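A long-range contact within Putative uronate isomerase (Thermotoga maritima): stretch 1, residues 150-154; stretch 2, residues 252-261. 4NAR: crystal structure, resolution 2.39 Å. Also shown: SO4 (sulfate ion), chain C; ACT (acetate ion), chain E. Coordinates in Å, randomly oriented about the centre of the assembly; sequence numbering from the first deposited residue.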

ATOM      1  N   GLY A 150       2.182  -9.028  -0.319  1.00 20.52           N
ATOM      2  CA  GLY A 150       0.829  -9.407  -0.680  1.00 22.42           C
ATOM      3  C   GLY A 150       0.288  -8.580  -1.830  1.00 24.98           C
ATOM      4  O   GLY A 150       0.564  -7.360  -1.926  1.00 17.22           O
ATOM      5  N   THR A 151      -0.504  -9.232  -2.688  1.00 24.47           N
ATOM      6  CA  THR A 151      -0.942  -8.604  -3.938  1.00 26.55           C
ATOM      7  C   THR A 151      -2.447  -8.356  -3.996  1.00 25.42           C
ATOM      8  O   THR A 151      -3.261  -9.279  -3.827  1.00 18.40           O
ATOM      9  CB  THR A 151      -0.484  -9.403  -5.186  1.00 24.54           C
ATOM     10  OG1 THR A 151       0.952  -9.408  -5.260  1.00 26.12           O
ATOM     11  CG2 THR A 151      -1.062  -8.801  -6.460  1.00 12.57           C
ATOM     12  N   VAL A 152      -2.789  -7.098  -4.271  1.00 18.15           N
ATOM     13  CA  VAL A 152      -4.156  -6.606  -4.236  1.00 16.32           C
ATOM     14  C   VAL A 152      -4.179  -5.370  -5.147  1.00 13.14           C
ATOM     15  O   VAL A 152      -3.137  -4.754  -5.375  1.00 15.82           O
ATOM     16  CB  VAL A 152      -4.536  -6.279  -2.757  1.00 28.01           C
ATOM     17  CG1 VAL A 152      -5.299  -4.966  -2.619  1.00 25.07           C
ATOM     18  CG2 VAL A 152      -5.314  -7.435  -2.129  1.00 26.75           C
ATOM     19  N   PRO A 153      -5.344  -5.020  -5.715  1.00 21.36           N
ATOM     20  CA  PRO A 153      -5.329  -3.836  -6.589  1.00 18.29           C
ATOM     21  C   PRO A 153      -4.976  -2.588  -5.786  1.00 16.30           C
ATOM     22  O   PRO A 153      -5.437  -2.459  -4.652  1.00 14.01           O
ATOM     23  CB  PRO A 153      -6.771  -3.740  -7.086  1.00 17.69           C
ATOM     24  CG  PRO A 153      -7.352  -5.107  -6.866  1.00 19.08           C
ATOM     25  CD  PRO A 153      -6.675  -5.652  -5.652  1.00 27.36           C
ATOM     26  N   HIS A 154      -4.175  -1.691  -6.359  1.00 22.23           N
ATOM     27  CA  HIS A 154      -3.647  -0.566  -5.604  1.00 11.62           C
ATOM     28  C   HIS A 154      -3.706   0.739  -6.386  1.00 25.10           C
ATOM     29  O   HIS A 154      -3.413   0.773  -7.598  1.00 19.27           O
ATOM     30  CB  HIS A 154      -2.213  -0.866  -5.170  1.00 14.65           C
ATOM     31  CG  HIS A 154      -1.700   0.037  -4.083  1.00 19.23           C
ATOM     32  ND1 HIS A 154      -1.130   1.268  -4.341  1.00 17.42           N
ATOM     33  CD2 HIS A 154      -1.644  -0.132  -2.739  1.00 16.71           C
ATOM     34  CE1 HIS A 154      -0.751   1.822  -3.199  1.00 16.62           C
ATOM     35  NE2 HIS A 154      -1.052   0.995  -2.214  1.00 15.95           N
ATOM     36  N   ALA A 252       0.713 -13.302  -9.407  1.00 18.81           N
ATOM     37  CA  ALA A 252      -0.150 -12.745  -8.368  1.00 20.08           C
ATOM     38  C   ALA A 252      -1.244 -11.862  -8.960  1.00 18.73           C
ATOM     39  O   ALA A 252      -2.418 -12.003  -8.612  1.00 20.88           O
ATOM     40  CB  ALA A 252       0.666 -11.947  -7.368  1.00 21.15           C
ATOM     41  N   CYS A 253      -0.855 -10.956  -9.854  1.00 21.39           N
ATOM     42  CA  CYS A 253      -1.799 -10.009 -10.447  1.00 21.76           C
ATOM     43  C   CYS A 253      -2.908 -10.691 -11.264  1.00 24.57           C
ATOM     44  O   CYS A 253      -4.066 -10.242 -11.263  1.00 21.61           O
ATOM     45  CB  CYS A 253      -1.052  -9.018 -11.338  1.00 22.90           C
ATOM     46  SG  CYS A 253      -0.024  -7.840 -10.433  1.00 18.45           S
ATOM     47  N   GLU A 254      -2.544 -11.764 -11.965  1.00 18.73           N
ATOM     48  CA  GLU A 254      -3.510 -12.535 -12.740  1.00 24.22           C
ATOM     49  C   GLU A 254      -4.576 -13.161 -11.838  1.00 27.44           C
ATOM     50  O   GLU A 254      -5.755 -13.161 -12.182  1.00 31.68           O
ATOM     51  CB  GLU A 254      -2.819 -13.604 -13.591  1.00 28.31           C
ATOM     52  CG  GLU A 254      -3.772 -14.336 -14.526  1.00 54.42           C
ATOM     53  CD  GLU A 254      -4.774 -13.388 -15.221  1.00 68.91           C
ATOM     54  OE1 GLU A 254      -4.330 -12.506 -16.001  1.00 73.43           O
ATOM     55  OE2 GLU A 254      -6.006 -13.524 -14.987  1.00 69.51           O
ATOM     56  N   LEU A 255      -4.173 -13.659 -10.670  1.00 28.96           N
ATOM     57  CA  LEU A 255      -5.139 -14.230  -9.737  1.00 29.09           C
ATOM     58  C   LEU A 255      -5.968 -13.132  -9.076  1.00 32.69           C
ATOM     59  O   LEU A 255      -7.211 -13.205  -9.060  1.00 28.92           O
ATOM     60  CB  LEU A 255      -4.464 -15.110  -8.678  1.00 25.56           C
ATOM     61  CG  LEU A 255      -5.496 -15.783  -7.752  1.00 27.75           C
ATOM     62  CD1 LEU A 255      -6.524 -16.593  -8.561  1.00 17.72           C
ATOM     63  CD2 LEU A 255      -4.845 -16.649  -6.672  1.00 20.88           C
ATOM     64  N   SER A 256      -5.276 -12.115  -8.547  1.00 29.88           N
ATOM     65  CA  SER A 256      -5.932 -10.945  -7.950  1.00 26.52           C
ATOM     66  C   SER A 256      -6.948 -10.276  -8.888  1.00 27.99           C
ATOM     67  O   SER A 256      -8.034  -9.881  -8.454  1.00 27.34           O
ATOM     68  CB  SER A 256      -4.896  -9.916  -7.478  1.00 22.38           C
ATOM     69  OG  SER A 256      -5.466  -8.610  -7.389  1.00 22.59           O
ATOM     70  N   SER A 257      -6.615 -10.166 -10.169  1.00 25.27           N
ATOM     71  CA  SER A 257      -7.535  -9.535 -11.113  1.00 26.22           C
ATOM     72  C   SER A 257      -8.848 -10.328 -11.308  1.00 25.34           C
ATOM     73  O   SER A 257      -9.843  -9.783 -11.779  1.00 23.83           O
ATOM     74  CB  SER A 257      -6.845  -9.251 -12.457  1.00 26.91           C
ATOM     75  OG  SER A 257      -6.507 -10.459 -13.129  1.00 36.65           O
ATOM     76  N   GLN A 258      -8.853 -11.601 -10.924  1.00 26.49           N
ATOM     77  CA  GLN A 258     -10.039 -12.440 -11.068  1.00 28.18           C
ATOM     78  C   GLN A 258     -10.811 -12.486  -9.760  1.00 31.70           C
ATOM     79  O   GLN A 258     -11.996 -12.794  -9.740  1.00 36.36           O
ATOM     80  CB  GLN A 258      -9.647 -13.872 -11.426  1.00 31.30           C
ATOM     81  CG  GLN A 258      -9.116 -14.098 -12.843  1.00 34.31           C
ATOM     82  CD  GLN A 258      -8.677 -15.549 -13.050  1.00 49.30           C
ATOM     83  OE1 GLN A 258      -7.526 -15.916 -12.762  1.00 50.46           O
ATOM     84  NE2 GLN A 258      -9.602 -16.388 -13.532  1.00 54.82           N
ATOM     85  N   LEU A 259     -10.124 -12.195  -8.663  1.00 30.74           N
ATOM     86  CA  LEU A 259     -10.693 -12.370  -7.336  1.00 20.39           C
ATOM     87  C   LEU A 259     -11.084 -11.040  -6.677  1.00 24.39           C
ATOM     88  O   LEU A 259     -12.008 -10.988  -5.849  1.00 24.27           O
ATOM     89  CB  LEU A 259      -9.671 -13.087  -6.460  1.00 23.92           C
ATOM     90  CG  LEU A 259      -9.790 -14.590  -6.177  1.00 29.23           C
ATOM     91  CD1 LEU A 259     -10.137 -15.387  -7.422  1.00 22.78           C
ATOM     92  CD2 LEU A 259      -8.499 -15.084  -5.561  1.00 25.21           C
ATOM     93  N   HIS A 260     -10.386  -9.963  -7.030  1.00 26.10           N
ATOM     94  CA  HIS A 260     -10.532  -8.714  -6.275  1.00 23.20           C
ATOM     95  C   HIS A 260     -11.353  -7.609  -6.956  1.00 22.72           C
ATOM     96  O   HIS A 260     -11.400  -6.471  -6.479  1.00 24.18           O
ATOM     97  CB  HIS A 260      -9.158  -8.194  -5.849  1.00 23.51           C
ATOM     98  CG  HIS A 260      -8.418  -9.120  -4.936  1.00 24.64           C
ATOM     99  ND1 HIS A 260      -7.043  -9.237  -4.944  1.00 25.81           N
ATOM    100  CD2 HIS A 260      -8.858  -9.961  -3.967  1.00 26.43           C
ATOM    101  CE1 HIS A 260      -6.668 -10.104  -4.022  1.00 28.36           C
ATOM    102  NE2 HIS A 260      -7.754 -10.558  -3.414  1.00 31.33           N
ATOM    103  N   VAL A 261     -12.014  -7.940  -8.060  1.00 23.11           N
ATOM    104  CA  VAL A 261     -12.902  -6.976  -8.699  1.00 24.54           C
ATOM    105  C   VAL A 261     -14.390  -7.333  -8.517  1.00 31.38           C
ATOM    106  O   VAL A 261     -14.835  -8.408  -8.925  1.00 32.64           O
ATOM    107  CB  VAL A 261     -12.555  -6.770 -10.194  1.00 23.45           C
ATOM    108  CG1 VAL A 261     -13.521  -5.761 -10.845  1.00 30.53           C
ATOM    109  CG2 VAL A 261     -11.122  -6.293 -10.342  1.00 16.44           C
TER
HETATM  110  S   SO4 C 502      -0.557  -0.004   1.074  1.00 48.68           S
HETATM  111  O1  SO4 C 502       0.072  -0.966   0.145  1.00 44.25           O
HETATM  112  O2  SO4 C 502       0.195   0.017   2.343  1.00 52.22           O
HETATM  113  O3  SO4 C 502      -0.585   1.364   0.529  1.00 38.65           O
HETATM  114  O4  SO4 C 502      -1.928  -0.466   1.317  1.00 60.25           O
HETATM  115  C   ACT E 504       3.396  -4.840  -0.146  1.00 20.89           C
HETATM  116  O   ACT E 504       2.914  -4.279  -1.146  1.00 31.92           O
HETATM  117  OXT ACT E 504       3.338  -6.082  -0.177  1.00 16.88           O
HETATM  118  CH3 ACT E 504       3.992  -4.056   0.993  1.00 37.02           C

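The helix of stretch 2 packs against the extended segment of stretch 1 by van der Waals contact alone. No hydrogen bond joins the two stretches, and together they bury about 290 Å².

Ala-252 points its CB toward stretch 1. The CB of Ala-252 lies 3.3 Å from OG1 of Thr-151. The hydroxyl of Thr-151 is hydrogen-bonded elsewhere in the structure, so it needs no partner here. Cys-253 contributes less: its SG is 4.2 Å from CG2 of Thr-151. Glu-254 and Leu-255 make no contact, because their side chains are out of reach of stretch 1.

Ser-256 lies one helical turn after Ala-252, and its N donates a 2.9 Å hydrogen bond to O of Ala-252. The spacing brings its side chain to the same side of the helix. CB of Ser-256 is 4.1 Å from CG2 of Thr-151, and its OG is 3.6 Å from CD of Pro-153. The OG of Ser-256 is also 3.0 Å from ND1 of His-260, in a hydrogen bond in which either could be the donor. This bond links two residues of stretch 2 that both face stretch 1.

Ser-257 turns its hydroxyl back to the helix, with OG donating to O of Glu-254 at 3.0 Å. Gln-258 and Leu-259 stay clear of the contact.

His-260 is the first residue to leave helical phi/psi, yet its N still donates to O of Ser-256 at 2.8 Å. Its side chain meets three residues in a row. CE1 of His-260 is 3.5 Å from O of Thr-151, which sits at the ring edge, near its plane. CE1 of His-260 is also 3.5 Å from CG2 of Val-152, and CB of His-260 is 3.6 Å from CD of Pro-153. NE2 of His-260 is hydrogen-bonded elsewhere in the structure. Val-261 stays beyond contact distance.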